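Local coordinates for BZLF1 trans-activator protein (Human herpesvirus 4, PDB 2C9L), which acts as a homodimeric bZIP transcription factor that binds specific DNA sites, including methylated ones, and switches Epstein-Barr virus from latency to the lytic cycle, at a contact of chain A with DNA and the interface of chains A and B. Coordinates in Å, arbitrary orientation; residue numbers count along the deposited sequence, not the author numbering. Chains: chain A/B, BZLF1 trans-activator protein.

The centres of the C-alpha atoms of contacts 1 and 2 lie about 45 Å apart, yet every chain A residue of both belongs to the same helix, 2-48. Contact 1 lies in its N-terminal basic part, set in the major groove; contact 2 lies near its C-terminal end, where the zipper meets chain B and the segment that follows the helix of chain B. Because one continuous helix carries both, dimerisation at contact 2 probably sets how the two basic regions are placed on the DNA: it joins the two chains, and the pair can present these regions to opposite halves of a site.

Contact 1: a contact of chain A with DNA. Residues chain A 9, 12-13, 17. With nucleotides of chain D; nucleotides of chain C.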
ATOM      1  N   ASN A   9       3.062   0.500  30.570  1.00 23.77           N
ATOM      2  CA  ASN A   9       3.182   1.408  29.433  1.00 27.28           C
ATOM      3  C   ASN A   9       4.405   1.031  28.606  1.00 21.94           C
ATOM      4  O   ASN A   9       4.415   1.194  27.386  1.00 21.00           O
ATOM      5  CB  ASN A   9       3.288   2.864  29.892  1.00 18.72           C
ATOM      6  CG  ASN A   9       3.222   3.841  28.728  1.00 27.48           C
ATOM      7  OD1 ASN A   9       4.190   4.537  28.429  1.00 16.15           O
ATOM      8  ND2 ASN A   9       2.080   3.887  28.062  1.00 16.37           N
ATOM      9  N   ALA A  12       3.186  -1.574  26.320  1.00 24.14           N
ATOM     10  CA  ALA A  12       2.347  -1.005  25.261  1.00 25.52           C
ATOM     11  C   ALA A  12       3.146  -0.231  24.213  1.00 23.05           C
ATOM     12  O   ALA A  12       2.795  -0.267  23.038  1.00 24.65           O
ATOM     13  CB  ALA A  12       1.268  -0.123  25.857  1.00 22.12           C
ATOM     14  N   ALA A  13       4.213   0.462  24.619  1.00 20.96           N
ATOM     15  CA  ALA A  13       5.032   1.192  23.648  1.00 24.31           C
ATOM     16  C   ALA A  13       5.732   0.187  22.742  1.00 26.03           C
ATOM     17  O   ALA A  13       5.793   0.390  21.531  1.00 27.28           O
ATOM     18  CB  ALA A  13       6.063   2.073  24.334  1.00 10.16           C
ATOM     19  N   ARG A  17       5.123   0.207  18.740  1.00 23.20           N
ATOM     20  CA  ARG A  17       6.225   0.352  17.803  1.00 25.76           C
ATOM     21  C   ARG A  17       6.312  -0.831  16.842  1.00 29.49           C
ATOM     22  O   ARG A  17       6.561  -0.650  15.650  1.00 28.00           O
ATOM     23  CB  ARG A  17       7.549   0.508  18.556  1.00 26.40           C
ATOM     24  CG  ARG A  17       7.891   1.949  18.898  1.00 26.85           C
ATOM     25  CD  ARG A  17       9.159   2.042  19.721  1.00 27.52           C
ATOM     26  NE  ARG A  17       8.915   1.743  21.128  1.00 30.86           N
ATOM     27  CZ  ARG A  17       9.438   0.713  21.784  1.00 28.90           C
ATOM     28  NH1 ARG A  17      10.245  -0.140  21.167  1.00 30.49           N
ATOM     29  NH2 ARG A  17       9.162   0.546  23.067  1.00 25.69           N
TER
ATOM     30  P    DA D   9      14.017  -1.803  19.971  1.00 47.08           P
ATOM     31  OP1  DA D   9      14.487  -3.154  20.358  1.00 48.95           O
ATOM     32  OP2  DA D   9      12.769  -1.660  19.203  1.00 40.62           O
ATOM     33  O5'  DA D   9      13.889  -0.881  21.269  1.00 41.97           O
ATOM     34  C5'  DA D   9      15.017  -0.805  22.123  1.00 28.31           C
ATOM     35  C4'  DA D   9      14.797   0.071  23.337  1.00 39.72           C
ATOM     36  O4'  DA D   9      14.839   1.484  22.998  1.00 26.54           O
ATOM     37  C3'  DA D   9      13.453  -0.103  24.052  1.00 31.66           C
ATOM     38  O3'  DA D   9      13.664  -0.029  25.454  1.00 33.50           O
ATOM     39  C2'  DA D   9      12.573   1.019  23.500  1.00 31.49           C
ATOM     40  C1'  DA D   9      13.595   2.112  23.352  1.00 32.61           C
ATOM     41  N9   DA D   9      13.309   3.218  22.441  1.00 32.78           N
ATOM     42  C8   DA D   9      12.777   3.138  21.186  1.00 28.98           C
ATOM     43  N7   DA D   9      12.621   4.299  20.599  1.00 21.50           N
ATOM     44  C5   DA D   9      13.087   5.213  21.536  1.00 24.67           C
ATOM     45  C6   DA D   9      13.202   6.619  21.517  1.00 26.78           C
ATOM     46  N6   DA D   9      12.846   7.386  20.479  1.00 25.27           N
ATOM     47  N1   DA D   9      13.708   7.224  22.616  1.00 28.62           N
ATOM     48  C2   DA D   9      14.077   6.464  23.658  1.00 27.94           C
ATOM     49  N3   DA D   9      14.023   5.130  23.791  1.00 31.54           N
ATOM     50  C4   DA D   9      13.513   4.561  22.681  1.00 26.58           C
ATOM     51  P    DC D  10      12.530  -0.543  26.472  1.00 32.40           P
ATOM     52  OP1  DC D  10      13.143  -1.639  27.268  1.00 35.26           O
ATOM     53  OP2  DC D  10      11.259  -0.777  25.799  1.00 28.21           O
ATOM     54  O5'  DC D  10      12.353   0.740  27.405  1.00 23.04           O
ATOM     55  C5'  DC D  10      13.520   1.259  28.035  1.00 28.71           C
ATOM     56  C4'  DC D  10      13.277   2.562  28.770  1.00 28.21           C
ATOM     57  O4'  DC D  10      13.145   3.687  27.842  1.00 32.30           O
ATOM     58  C3'  DC D  10      11.984   2.593  29.596  1.00 26.40           C
ATOM     59  O3'  DC D  10      12.237   3.213  30.862  1.00 27.25           O
ATOM     60  C2'  DC D  10      10.963   3.292  28.689  1.00 30.80           C
ATOM     61  C1'  DC D  10      11.839   4.294  27.975  1.00 18.37           C
ATOM     62  N1   DC D  10      11.384   4.831  26.674  1.00 28.41           N
ATOM     63  C2   DC D  10      11.485   6.217  26.414  1.00 24.04           C
ATOM     64  O2   DC D  10      11.977   6.969  27.261  1.00 27.52           O
ATOM     65  N3   DC D  10      11.041   6.701  25.241  1.00 35.21           N
ATOM     66  C4   DC D  10      10.528   5.883  24.338  1.00 34.06           C
ATOM     67  N4   DC D  10      10.113   6.427  23.177  1.00 26.88           N
ATOM     68  C5   DC D  10      10.414   4.476  24.574  1.00 32.23           C
ATOM     69  C6   DC D  10      10.854   4.004  25.743  1.00 31.51           C
ATOM     70  P    DT D  11      11.086   3.255  31.979  1.00 29.39           P
ATOM     71  OP1  DT D  11      11.833   3.251  33.250  1.00 29.60           O
ATOM     72  OP2  DT D  11      10.038   2.257  31.732  1.00 27.77           O
ATOM     73  O5'  DT D  11      10.428   4.690  31.782  1.00 32.11           O
ATOM     74  C5'  DT D  11      11.337   5.773  31.692  1.00 35.92           C
ATOM     75  C4'  DT D  11      10.685   7.130  31.525  1.00 25.20           C
ATOM     76  O4'  DT D  11      10.405   7.396  30.125  1.00 25.69           O
ATOM     77  C3'  DT D  11       9.336   7.321  32.206  1.00 32.43           C
ATOM     78  O3'  DT D  11       9.321   8.499  32.993  1.00 33.92           O
ATOM     79  C2'  DT D  11       8.283   7.145  31.111  1.00 28.24           C
ATOM     80  C1'  DT D  11       9.010   7.702  29.920  1.00 20.87           C
ATOM     81  N1   DT D  11       8.568   7.241  28.584  1.00 22.00           N
ATOM     82  C2   DT D  11       8.475   8.126  27.507  1.00 21.10           C
ATOM     83  O2   DT D  11       8.785   9.288  27.561  1.00 21.02           O
ATOM     84  N3   DT D  11       7.997   7.570  26.343  1.00 16.50           N
ATOM     85  C4   DT D  11       7.636   6.254  26.145  1.00 27.78           C
ATOM     86  O4   DT D  11       7.237   5.890  25.043  1.00 25.24           O
ATOM     87  C5   DT D  11       7.776   5.386  27.314  1.00 22.63           C
ATOM     88  C7   DT D  11       7.408   3.936  27.208  1.00 14.80           C
ATOM     89  C6   DT D  11       8.228   5.926  28.444  1.00 21.64           C
ATOM     90  P    DC D  12       8.071   8.799  33.941  1.00 34.97           P
ATOM     91  OP1  DC D  12       8.657   9.503  35.116  1.00 46.23           O
ATOM     92  OP2  DC D  12       7.253   7.603  34.144  1.00 36.08           O
ATOM     93  O5'  DC D  12       7.263   9.850  33.057  1.00 31.07           O
ATOM     94  C5'  DC D  12       8.013  10.904  32.468  1.00 29.75           C
ATOM     95  C4'  DC D  12       7.164  11.856  31.655  1.00 32.69           C
ATOM     96  O4'  DC D  12       6.858  11.327  30.334  1.00 22.19           O
ATOM     97  C3'  DC D  12       5.801  12.194  32.256  1.00 36.44           C
ATOM     98  O3'  DC D  12       5.536  13.575  32.028  1.00 47.13           O
ATOM     99  C2'  DC D  12       4.830  11.243  31.554  1.00 34.75           C
ATOM    100  C1'  DC D  12       5.440  11.185  30.169  1.00 20.21           C
ATOM    101  N1   DC D  12       5.157  10.015  29.326  1.00 20.69           N
ATOM    102  C2   DC D  12       4.961  10.208  27.948  1.00 29.56           C
ATOM    103  O2   DC D  12       5.032  11.349  27.500  1.00 19.13           O
ATOM    104  N3   DC D  12       4.697   9.132  27.149  1.00 18.65           N
ATOM    105  C4   DC D  12       4.628   7.913  27.683  1.00 25.99           C
ATOM    106  N4   DC D  12       4.363   6.883  26.851  1.00 20.12           N
ATOM    107  C5   DC D  12       4.827   7.691  29.091  1.00 20.48           C
ATOM    108  C6   DC D  12       5.078   8.763  29.864  1.00 19.19           C
TER
ATOM    109  P    DT C   7      -1.462   2.562  18.264  1.00 33.07           P
ATOM    110  OP1  DT C   7      -2.095   2.627  16.915  1.00 39.62           O
ATOM    111  OP2  DT C   7      -0.402   1.546  18.528  1.00 25.57           O
ATOM    112  O5'  DT C   7      -0.870   3.998  18.647  1.00 33.42           O
ATOM    113  C5'  DT C   7      -1.748   5.125  18.588  1.00 30.76           C
ATOM    114  C4'  DT C   7      -1.059   6.436  18.900  1.00 32.42           C
ATOM    115  O4'  DT C   7      -0.842   6.606  20.325  1.00 22.53           O
ATOM    116  C3'  DT C   7       0.342   6.568  18.294  1.00 27.55           C
ATOM    117  O3'  DT C   7       0.599   7.938  18.022  1.00 36.96           O
ATOM    118  C2'  DT C   7       1.271   6.129  19.421  1.00 22.07           C
ATOM    119  C1'  DT C   7       0.549   6.767  20.570  1.00 16.33           C
ATOM    120  N1   DT C   7       0.867   6.376  21.945  1.00 33.23           N
ATOM    121  C2   DT C   7       0.843   7.349  22.924  1.00 35.43           C
ATOM    122  O2   DT C   7       0.580   8.515  22.705  1.00 26.63           O
ATOM    123  N3   DT C   7       1.139   6.892  24.177  1.00 27.03           N
ATOM    124  C4   DT C   7       1.449   5.588  24.534  1.00 30.44           C
ATOM    125  O4   DT C   7       1.683   5.325  25.689  1.00 20.34           O
ATOM    126  C5   DT C   7       1.462   4.632  23.455  1.00 29.57           C
ATOM    127  C7   DT C   7       1.787   3.194  23.748  1.00 21.08           C
ATOM    128  C6   DT C   7       1.180   5.075  22.232  1.00 17.31           C
TER
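A:Asn9 of the bZIP basic region, on helix 2-48, spans two bases in the major groove with its amide. Its OD1 accepts a bond from the exocyclic amine N4 of DC12 of chain D at 2.8 Å, on a lone pair in the carbonyl plane. On the other branch, ND2 donates an almost straight bond, 168° at the hydrogen, to O4 of DT7 of chain C, which lies close to the amide plane. With both ends engaged, the amide's flip is fixed and a donor-acceptor pair on opposite strands is read.

Charge enters at A:Arg17, a residue that recognises methylation. Its chain bends at chi3 (-80°) and brings the guanidinium beside the backbone of chain D. NH1 forms a long salt bridge to the phosphate oxygen OP2 of DA9, at 3.5 Å, and this oxygen sits at the guanidinium edge, in its plane. NH2 makes a second, similarly loose salt bridge, 3.7 Å, to OP2 of the DC10 phosphate, so the guanidinium spans two successive phosphates. One guanidinium face is turned to DA9, whose C8 lies above the rim rather than the centre, so base overlap is slight; CZ also packs on the deoxyribose C2' at 3.6 Å.

Between these polar contacts, A:Ala13, engineered from the methylation-sensing serine, points CB at the methyl C7 of DT11 of chain D, 3.7 Å away. Methyl C7 of DT7 of chain C packs against CA of A:Ala13 and against CB of A:Ala12.

Contact 2: the interface of chains A and B. Residues chain A 41, 44-45, 48; chain B 45, 52, 54, 57-58.
A:Leu44 and B:Leu45, the residues with most surface buried here, meet near the end of the bZIP coiled coil, where the zipper of this homodimer gives way to the segment following the helix of chain B. Their side chains cross at about a right angle: branch CD2 of A:Leu44 touches CD2 of B:Leu45 at 3.8 Å, and the same B:Leu45 methyl also lies against CG of A:Leu44, at 4.1 Å. In A:Leu44, with CG anti to the backbone nitrogen (chi1 174°), the branched end is directed at chain B.

The other branch of B:Leu45 serves a different neighbour. Its CD1 meets CD1 of A:Leu45, the same residue in the partner chain, as the two side chains slide past each other in opposite directions. At 3.3 Å this methyl pair is tighter than normal van der Waals contact and so marks close packing across the two-fold axis. Each CD1 also reaches the other leucine's CA, at 4.0 Å. B:Leu45 thus divides its two methyls between successive leucines of helix 2-48.

Around A:Leu44 the chain B segment beyond helix 6-48 folds back along the partner helix and adds a second apolar layer. CG2 and CD1 of B:Ile57 both lie 4.2 Å from CD2 of A:Leu44, so the leucine methyl sits against two branches of the isoleucine, on another side from B:Leu45. One turn earlier on helix 2-48, A:Leu41 crosses B:Val54 obliquely, its CD2 meeting CG1 of the valine at 3.7 Å. The tip of B:Ile58, CD1, comes instead to the backbone nitrogen of A:Leu41, at 3.9 Å. Towards the helix end, CG of A:Met48 faces CD2 of B:Leu52 more loosely, at 4.3 Å.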
ATOM      1  N   LEU A  41      -3.733  -7.680 -15.201  1.00 26.60           N
ATOM      2  CA  LEU A  41      -5.041  -7.391 -15.763  1.00 36.64           C
ATOM      3  C   LEU A  41      -4.931  -6.573 -17.055  1.00 37.51           C
ATOM      4  O   LEU A  41      -5.727  -6.755 -17.976  1.00 40.26           O
ATOM      5  CB  LEU A  41      -5.907  -6.659 -14.732  1.00 27.46           C
ATOM      6  CG  LEU A  41      -6.430  -7.493 -13.557  1.00 43.28           C
ATOM      7  CD1 LEU A  41      -6.579  -6.618 -12.315  1.00 37.44           C
ATOM      8  CD2 LEU A  41      -7.765  -8.133 -13.936  1.00 25.62           C
ATOM      9  N   LEU A  44      -3.931  -9.124 -19.741  1.00 37.73           N
ATOM     10  CA  LEU A  44      -5.017 -10.044 -20.067  1.00 42.55           C
ATOM     11  C   LEU A  44      -6.050  -9.334 -20.935  1.00 38.60           C
ATOM     12  O   LEU A  44      -6.554  -9.894 -21.902  1.00 42.55           O
ATOM     13  CB  LEU A  44      -5.698 -10.554 -18.796  1.00 38.94           C
ATOM     14  CG  LEU A  44      -6.940 -11.422 -19.019  1.00 52.11           C
ATOM     15  CD1 LEU A  44      -6.594 -12.602 -19.909  1.00 44.08           C
ATOM     16  CD2 LEU A  44      -7.477 -11.905 -17.679  1.00 59.63           C
ATOM     17  N   LEU A  45      -6.358  -8.091 -20.583  1.00 37.48           N
ATOM     18  CA  LEU A  45      -7.333  -7.314 -21.333  1.00 41.81           C
ATOM     19  C   LEU A  45      -6.826  -7.077 -22.747  1.00 43.84           C
ATOM     20  O   LEU A  45      -7.602  -7.029 -23.702  1.00 40.26           O
ATOM     21  CB  LEU A  45      -7.579  -5.976 -20.641  1.00 44.07           C
ATOM     22  CG  LEU A  45      -8.629  -5.045 -21.245  1.00 55.93           C
ATOM     23  CD1 LEU A  45      -9.962  -5.777 -21.401  1.00 50.20           C
ATOM     24  CD2 LEU A  45      -8.786  -3.826 -20.344  1.00 51.22           C
ATOM     25  N   MET A  48      -7.192 -10.422 -24.781  1.00 50.01           N
ATOM     26  CA  MET A  48      -8.579 -10.628 -25.188  1.00 53.62           C
ATOM     27  C   MET A  48      -9.073  -9.574 -26.169  1.00 56.91           C
ATOM     28  O   MET A  48      -9.839  -9.881 -27.079  1.00 62.25           O
ATOM     29  CB  MET A  48      -9.495 -10.641 -23.962  1.00 50.54           C
ATOM     30  CG  MET A  48      -9.096 -11.655 -22.908  1.00 54.12           C
ATOM     31  SD  MET A  48      -8.834 -13.285 -23.619  1.00 63.94           S
ATOM     32  CE  MET A  48     -10.520 -13.869 -23.762  1.00 67.42           C
TER
ATOM     33  N   LEU B  45     -13.016  -5.270 -18.134  1.00 45.39           N
ATOM     34  CA  LEU B  45     -12.865  -6.596 -18.722  1.00 53.47           C
ATOM     35  C   LEU B  45     -14.189  -7.355 -18.679  1.00 56.35           C
ATOM     36  O   LEU B  45     -14.509  -8.121 -19.588  1.00 55.90           O
ATOM     37  CB  LEU B  45     -11.776  -7.369 -17.973  1.00 44.87           C
ATOM     38  CG  LEU B  45     -11.282  -8.716 -18.510  1.00 57.18           C
ATOM     39  CD1 LEU B  45     -10.877  -8.606 -19.975  1.00 45.61           C
ATOM     40  CD2 LEU B  45     -10.099  -9.164 -17.670  1.00 53.25           C
ATOM     41  N   LEU B  52     -16.338 -14.292 -19.123  1.00 89.59           N
ATOM     42  CA  LEU B  52     -14.989 -14.646 -18.695  1.00 89.35           C
ATOM     43  C   LEU B  52     -14.848 -14.522 -17.185  1.00 89.09           C
ATOM     44  O   LEU B  52     -15.117 -13.464 -16.614  1.00 88.94           O
ATOM     45  CB  LEU B  52     -13.953 -13.746 -19.374  1.00 86.26           C
ATOM     46  CG  LEU B  52     -12.515 -13.913 -18.868  1.00 86.57           C
ATOM     47  CD1 LEU B  52     -12.071 -15.358 -19.045  1.00 84.60           C
ATOM     48  CD2 LEU B  52     -11.590 -12.971 -19.619  1.00 83.03           C
ATOM     49  N   VAL B  54     -12.646 -13.818 -14.733  1.00 82.42           N
ATOM     50  CA  VAL B  54     -11.348 -13.214 -14.460  1.00 78.45           C
ATOM     51  C   VAL B  54     -10.827 -13.555 -13.068  1.00 78.88           C
ATOM     52  O   VAL B  54      -9.625 -13.739 -12.876  1.00 73.96           O
ATOM     53  CB  VAL B  54     -11.421 -11.679 -14.596  1.00 81.46           C
ATOM     54  CG1 VAL B  54     -10.049 -11.068 -14.376  1.00 83.39           C
ATOM     55  CG2 VAL B  54     -11.959 -11.308 -15.968  1.00 82.14           C
ATOM     56  N   ILE B  57      -8.756 -16.409 -12.881  1.00 79.80           N
ATOM     57  CA  ILE B  57      -7.489 -16.252 -13.588  1.00 73.49           C
ATOM     58  C   ILE B  57      -6.570 -15.364 -12.759  1.00 67.32           C
ATOM     59  O   ILE B  57      -5.376 -15.629 -12.624  1.00 54.97           O
ATOM     60  CB  ILE B  57      -7.698 -15.592 -14.965  1.00 72.55           C
ATOM     61  CG1 ILE B  57      -8.695 -16.415 -15.790  1.00 72.23           C
ATOM     62  CG2 ILE B  57      -6.364 -15.469 -15.689  1.00 72.68           C
ATOM     63  CD1 ILE B  57      -9.038 -15.802 -17.139  1.00 69.83           C
ATOM     64  N   ILE B  58      -7.145 -14.301 -12.210  1.00 69.56           N
ATOM     65  CA  ILE B  58      -6.404 -13.361 -11.383  1.00 70.12           C
ATOM     66  C   ILE B  58      -7.317 -12.934 -10.238  1.00 67.33           C
ATOM     67  O   ILE B  58      -8.001 -11.917 -10.325  1.00 67.66           O
ATOM     68  CB  ILE B  58      -5.985 -12.109 -12.189  1.00 69.21           C
ATOM     69  CG1 ILE B  58      -5.238 -12.528 -13.458  1.00 70.52           C
ATOM     70  CG2 ILE B  58      -5.090 -11.217 -11.341  1.00 64.50           C
ATOM     71  CD1 ILE B  58      -4.867 -11.369 -14.361  1.00 73.70           C
TER